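Side-chain contact in DyP-type peroxidase (Pleurotus ostreatus PC15, PDB 6FSK), which is a heme peroxidase of the dye-decolorizing family that probably uses hydrogen peroxide to oxidise its substrates: residues 123-128 with 244-249. The protein carries 1 engineered substitution. Numbering follows the deposited sequence.
With HEM (protoporphyrin IX containing Fe), chain C.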
ATOM      1  N   ALA A 123       6.667 -11.407  14.563  1.00 12.87           N
ATOM      2  CA  ALA A 123       5.988 -10.960  15.792  1.00 13.04           C
ATOM      3  C   ALA A 123       4.683 -10.327  15.368  1.00 12.29           C
ATOM      4  O   ALA A 123       4.496  -9.106  15.327  1.00 13.77           O
ATOM      5  CB  ALA A 123       6.830 -10.017  16.542  1.00 14.84           C
ATOM      6  N   TRP A 124       3.735 -11.203  15.037  1.00 11.58           N
ATOM      7  CA  TRP A 124       2.420 -10.802  14.565  1.00 12.21           C
ATOM      8  C   TRP A 124       1.297 -11.229  15.526  1.00 12.81           C
ATOM      9  O   TRP A 124       1.505 -12.123  16.380  1.00 14.35           O
ATOM     10  CB  TRP A 124       2.130 -11.476  13.232  1.00 10.87           C
ATOM     11  CG  TRP A 124       2.921 -10.919  12.053  1.00 10.52           C
ATOM     12  CD1 TRP A 124       3.694  -9.873  12.025  1.00 11.16           C
ATOM     13  CD2 TRP A 124       2.878 -11.443  10.732  1.00 10.11           C
ATOM     14  NE1 TRP A 124       4.233  -9.661  10.735  1.00 10.17           N
ATOM     15  CE2 TRP A 124       3.695 -10.607   9.920  1.00 10.71           C
ATOM     16  CE3 TRP A 124       2.104 -12.449  10.125  1.00 10.86           C
ATOM     17  CZ2 TRP A 124       3.839 -10.815   8.577  1.00 11.34           C
ATOM     18  CZ3 TRP A 124       2.271 -12.697   8.795  1.00 12.75           C
ATOM     19  CH2 TRP A 124       3.108 -11.799   8.018  1.00 11.93           C
ATOM     20  N   GLU A 125       0.146 -10.587  15.410  1.00 12.91           N
ATOM     21  CA  GLU A 125      -0.997 -11.076  16.142  1.00 13.09           C
ATOM     22  C   GLU A 125      -1.279 -12.529  15.802  1.00 13.75           C
ATOM     23  O   GLU A 125      -1.100 -13.033  14.686  1.00 12.77           O
ATOM     24  CB  GLU A 125      -2.231 -10.251  15.860  1.00 16.23           C
ATOM     25  CG  GLU A 125      -2.115  -8.820  16.273  1.00 17.22           C
ATOM     26  CD  GLU A 125      -3.352  -8.051  16.230  1.00 18.44           C
ATOM     27  OE1 GLU A 125      -4.382  -8.570  15.734  1.00 19.39           O
ATOM     28  OE2 GLU A 125      -3.280  -6.863  16.635  1.00 19.94           O
ATOM     29  N   ALA A 126      -1.740 -13.323  16.790  1.00 13.29           N
ATOM     30  CA  ALA A 126      -1.886 -14.766  16.604  1.00 13.99           C
ATOM     31  C   ALA A 126      -2.632 -15.262  15.399  1.00 13.06           C
ATOM     32  O   ALA A 126      -2.188 -16.211  14.724  1.00 14.90           O
ATOM     33  CB  ALA A 126      -2.440 -15.370  17.893  1.00 15.73           C
ATOM     34  N   PRO A 127      -3.723 -14.633  15.045  1.00 11.78           N
ATOM     35  CA  PRO A 127      -4.483 -15.146  13.924  1.00 12.44           C
ATOM     36  C   PRO A 127      -3.706 -15.077  12.606  1.00 11.44           C
ATOM     37  O   PRO A 127      -3.853 -15.918  11.727  1.00 13.45           O
ATOM     38  CB  PRO A 127      -5.708 -14.281  13.875  1.00 13.41           C
ATOM     39  CG  PRO A 127      -5.811 -13.702  15.230  1.00 15.23           C
ATOM     40  CD  PRO A 127      -4.469 -13.614  15.830  1.00 13.21           C
ATOM     41  N   PHE A 128      -2.774 -14.111  12.495  1.00 11.37           N
ATOM     42  CA  PHE A 128      -2.006 -14.005  11.246  1.00 11.36           C
ATOM     43  C   PHE A 128      -0.851 -14.943  11.141  1.00 12.44           C
ATOM     44  O   PHE A 128      -0.193 -15.026  10.111  1.00 12.74           O
ATOM     45  CB  PHE A 128      -1.584 -12.508  11.018  1.00 11.09           C
ATOM     46  CG  PHE A 128      -2.759 -11.606  10.672  1.00 12.06           C
ATOM     47  CD1 PHE A 128      -3.292 -11.654   9.367  1.00 11.61           C
ATOM     48  CD2 PHE A 128      -3.357 -10.774  11.581  1.00 12.61           C
ATOM     49  CE1 PHE A 128      -4.393 -10.885   9.053  1.00 12.21           C
ATOM     50  CE2 PHE A 128      -4.462  -9.975  11.247  1.00 13.76           C
ATOM     51  CZ  PHE A 128      -4.944 -10.027   9.973  1.00 13.12           C
ATOM     52  N   TYR A 244      -0.783  -5.314   7.907  1.00  8.09           N
ATOM     53  CA  TYR A 244      -1.489  -4.700   9.053  1.00  8.58           C
ATOM     54  C   TYR A 244      -0.530  -3.836   9.842  1.00  8.84           C
ATOM     55  O   TYR A 244       0.333  -4.394  10.583  1.00  9.80           O
ATOM     56  CB  TYR A 244      -2.003  -5.851   9.895  1.00  9.28           C
ATOM     57  CG  TYR A 244      -3.011  -5.537  10.967  1.00  9.66           C
ATOM     58  CD1 TYR A 244      -3.694  -4.373  11.032  1.00 11.11           C
ATOM     59  CD2 TYR A 244      -3.360  -6.547  11.867  1.00 11.77           C
ATOM     60  CE1 TYR A 244      -4.698  -4.158  11.986  1.00 12.49           C
ATOM     61  CE2 TYR A 244      -4.314  -6.311  12.818  1.00 13.13           C
ATOM     62  CZ  TYR A 244      -4.998  -5.167  12.853  1.00 13.29           C
ATOM     63  OH  TYR A 244      -5.996  -4.980  13.852  1.00 14.93           O
ATOM     64  N   LEU A 245      -0.519  -2.559   9.507  1.00  8.78           N
ATOM     65  CA  LEU A 245       0.602  -1.685   9.935  1.00  8.68           C
ATOM     66  C   LEU A 245       0.220  -0.775  11.062  1.00  9.52           C
ATOM     67  O   LEU A 245      -0.512   0.176  10.873  1.00 10.34           O
ATOM     68  CB  LEU A 245       1.168  -0.886   8.776  1.00  9.14           C
ATOM     69  CG  LEU A 245       1.734  -1.751   7.660  1.00  9.21           C
ATOM     70  CD1 LEU A 245       2.253  -0.818   6.515  1.00  9.95           C
ATOM     71  CD2 LEU A 245       2.876  -2.670   8.035  1.00  8.70           C
ATOM     72  N   PHE A 246       0.654  -1.084  12.274  1.00  9.67           N
ATOM     73  CA  PHE A 246       0.298  -0.206  13.418  1.00  9.31           C
ATOM     74  C   PHE A 246       1.235   0.995  13.375  1.00  9.96           C
ATOM     75  O   PHE A 246       2.417   0.841  13.019  1.00 11.61           O
ATOM     76  CB  PHE A 246       0.462  -0.987  14.743  1.00 10.17           C
ATOM     77  CG  PHE A 246      -0.668  -1.899  15.024  1.00  9.82           C
ATOM     78  CD1 PHE A 246      -0.879  -3.027  14.286  1.00 10.43           C
ATOM     79  CD2 PHE A 246      -1.581  -1.628  16.023  1.00 10.24           C
ATOM     80  CE1 PHE A 246      -2.002  -3.839  14.466  1.00 11.76           C
ATOM     81  CE2 PHE A 246      -2.653  -2.485  16.264  1.00 11.92           C
ATOM     82  CZ  PHE A 246      -2.855  -3.587  15.487  1.00 10.87           C
ATOM     83  N   GLN A 247       0.716   2.147  13.726  1.00  8.95           N
ATOM     84  CA  GLN A 247       1.512   3.364  13.771  1.00 10.26           C
ATOM     85  C   GLN A 247       1.626   3.876  15.207  1.00 10.05           C
ATOM     86  O   GLN A 247       0.656   3.915  15.942  1.00 10.80           O
ATOM     87  CB  GLN A 247       0.873   4.405  12.895  1.00 10.36           C
ATOM     88  CG  GLN A 247       0.972   3.989  11.407  1.00  9.77           C
ATOM     89  CD  GLN A 247       0.196   4.931  10.536  1.00 11.22           C
ATOM     90  OE1 GLN A 247      -0.737   4.520   9.908  1.00 12.78           O
ATOM     91  NE2 GLN A 247       0.636   6.122  10.354  1.00 12.45           N
ATOM     92  N   MET A 248       2.805   4.355  15.533  1.00  8.85           N
ATOM     93  CA  MET A 248       3.147   4.899  16.824  1.00  9.94           C
ATOM     94  C   MET A 248       3.181   6.433  16.741  1.00 10.43           C
ATOM     95  O   MET A 248       4.231   7.027  16.526  1.00 10.40           O
ATOM     96  CB  MET A 248       4.499   4.266  17.251  1.00 11.03           C
ATOM     97  CG  MET A 248       4.544   2.740  17.132  1.00 12.40           C
ATOM     98  SD  MET A 248       3.267   1.888  18.053  1.00 16.79           S
ATOM     99  CE  MET A 248       3.951   2.096  19.650  1.00 20.69           C
ATOM    100  N   VAL A 249       2.001   7.043  16.847  1.00  9.60           N
ATOM    101  CA  VAL A 249       1.792   8.439  16.543  1.00  9.39           C
ATOM    102  C   VAL A 249       2.436   9.387  17.522  1.00  9.34           C
ATOM    103  O   VAL A 249       3.170  10.275  17.110  1.00 10.17           O
ATOM    104  CB  VAL A 249       0.338   8.759  16.163  1.00  9.68           C
ATOM    105  CG1 VAL A 249       0.170  10.194  15.751  1.00 12.19           C
ATOM    106  CG2 VAL A 249      -0.050   7.842  15.031  1.00 11.18           C
TER
HETATM  107  CHA HEM C 501       3.160   7.389  -0.713  1.00  9.86           C
HETATM  108  CHB HEM C 501       2.353   7.123   4.032  1.00  8.76           C
HETATM  109  CHC HEM C 501       3.350   2.416   3.872  1.00  8.84           C
HETATM  110  CHD HEM C 501       4.467   2.726  -0.833  1.00  8.61           C
HETATM  111  C1A HEM C 501       2.836   7.767   0.591  1.00  9.30           C
HETATM  112  C2A HEM C 501       2.452   9.076   1.019  1.00  9.75           C
HETATM  113  C3A HEM C 501       2.179   8.999   2.329  1.00  9.96           C
HETATM  114  C4A HEM C 501       2.473   7.656   2.726  1.00  9.12           C
HETATM  115  CMA HEM C 501       1.799  10.124   3.229  1.00 10.35           C
HETATM  116  CAA HEM C 501       2.408  10.308   0.128  1.00  9.79           C
HETATM  117  CBA HEM C 501       1.081  10.653  -0.536  1.00 11.28           C
HETATM  118  CGA HEM C 501       0.694   9.679  -1.617  1.00 12.05           C
HETATM  119  O1A HEM C 501       1.252   9.713  -2.715  1.00 12.34           O
HETATM  120  O2A HEM C 501      -0.227   8.861  -1.365  1.00 13.22           O
HETATM  121  C1B HEM C 501       2.555   5.805   4.449  1.00 10.33           C
HETATM  122  C2B HEM C 501       2.343   5.298   5.727  1.00 10.51           C
HETATM  123  C3B HEM C 501       2.579   3.959   5.724  1.00  8.52           C
HETATM  124  C4B HEM C 501       2.990   3.665   4.343  1.00  8.47           C
HETATM  125  CMB HEM C 501       1.955   6.100   6.944  1.00 11.73           C
HETATM  126  CAB HEM C 501       2.540   2.910   6.766  1.00  9.00           C
HETATM  127  CBB HEM C 501       1.844   3.026   7.876  1.00  8.64           C
HETATM  128  C1C HEM C 501       3.824   2.049   2.650  1.00  8.59           C
HETATM  129  C2C HEM C 501       4.310   0.807   2.217  1.00  9.24           C
HETATM  130  C3C HEM C 501       4.659   0.872   0.900  1.00  9.19           C
HETATM  131  C4C HEM C 501       4.312   2.204   0.466  1.00  7.88           C
HETATM  132  CMC HEM C 501       4.390  -0.409   3.100  1.00 10.22           C
HETATM  133  CAC HEM C 501       5.299  -0.100  -0.029  1.00  8.70           C
HETATM  134  CBC HEM C 501       6.116  -1.094   0.374  1.00  9.94           C
HETATM  135  C1D HEM C 501       4.126   4.037  -1.178  1.00  8.40           C
HETATM  136  C2D HEM C 501       4.148   4.464  -2.612  1.00  8.41           C
HETATM  137  C3D HEM C 501       3.728   5.785  -2.561  1.00  8.91           C
HETATM  138  C4D HEM C 501       3.551   6.101  -1.154  1.00  9.28           C
HETATM  139  CMD HEM C 501       4.478   3.669  -3.811  1.00  8.16           C
HETATM  140  CAD HEM C 501       3.612   6.772  -3.717  1.00  9.28           C
HETATM  141  CBD HEM C 501       4.906   7.448  -4.047  1.00  9.78           C
HETATM  142  CGD HEM C 501       4.783   8.316  -5.275  1.00  9.52           C
HETATM  143  O1D HEM C 501       5.216   9.483  -5.110  1.00 10.65           O
HETATM  144  O2D HEM C 501       4.207   7.908  -6.264  1.00 11.04           O
HETATM  145  NA  HEM C 501       2.958   6.891   1.671  1.00  9.36           N
HETATM  146  NB  HEM C 501       3.027   4.830   3.635  1.00  8.58           N
HETATM  147  NC  HEM C 501       3.958   2.948   1.565  1.00  8.57           N
HETATM  148  ND  HEM C 501       3.843   5.058  -0.368  1.00  8.41           N
HETATM  149 FE   HEM C 501       3.521   4.964   1.631  1.00  9.01          FE
HETATM  150  O   HOH W   1      -6.628  -7.056  15.227  1.00 18.10           O
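Between the two ferredoxin-like domains of the DyP-type peroxidase fold, the loop between strands 119-122 and 134-140 packs against the end of strand 238-247, where Glu125 and Phe128 meet Tyr244 and Phe246. The strand alternates: Leu245 and Gln247 line the heme pocket, while Tyr244 and Phe246 turn toward the loop. In the pocket, Leu245 CD1 packs on HEM CAB and Gln247 OE1 lies 3.6 Å from HEM CBB, while NE2 of Gln247 is hydrogen-bonded to Glu185. Replacing Gln247 by an alanine is likely to leave the Glu185 carboxylate without this amide partner and to take away the carboxamide that packs on the vinyl carbon CBB. CG of Tyr244 stands anti to the backbone N (chi1 -167°), carrying the ring out to the loop, with Phe246 CE1 over the centre of one face. Phe128 CE2 comes within 3.7 Å of Tyr244 CD2, the rings oblique at 60°. The Glu125 carboxylate crosses both aromatic side chains: OE2 approaches Phe246 CZ at 3.5 Å, whereas OE1 meets the Tyr244 edge at CE2. One water donates to Glu125 OE1 (2.8 Å) and hydrogen-bonds Tyr244 OH at 2.6 Å, lying in the plane of the tyrosine ring.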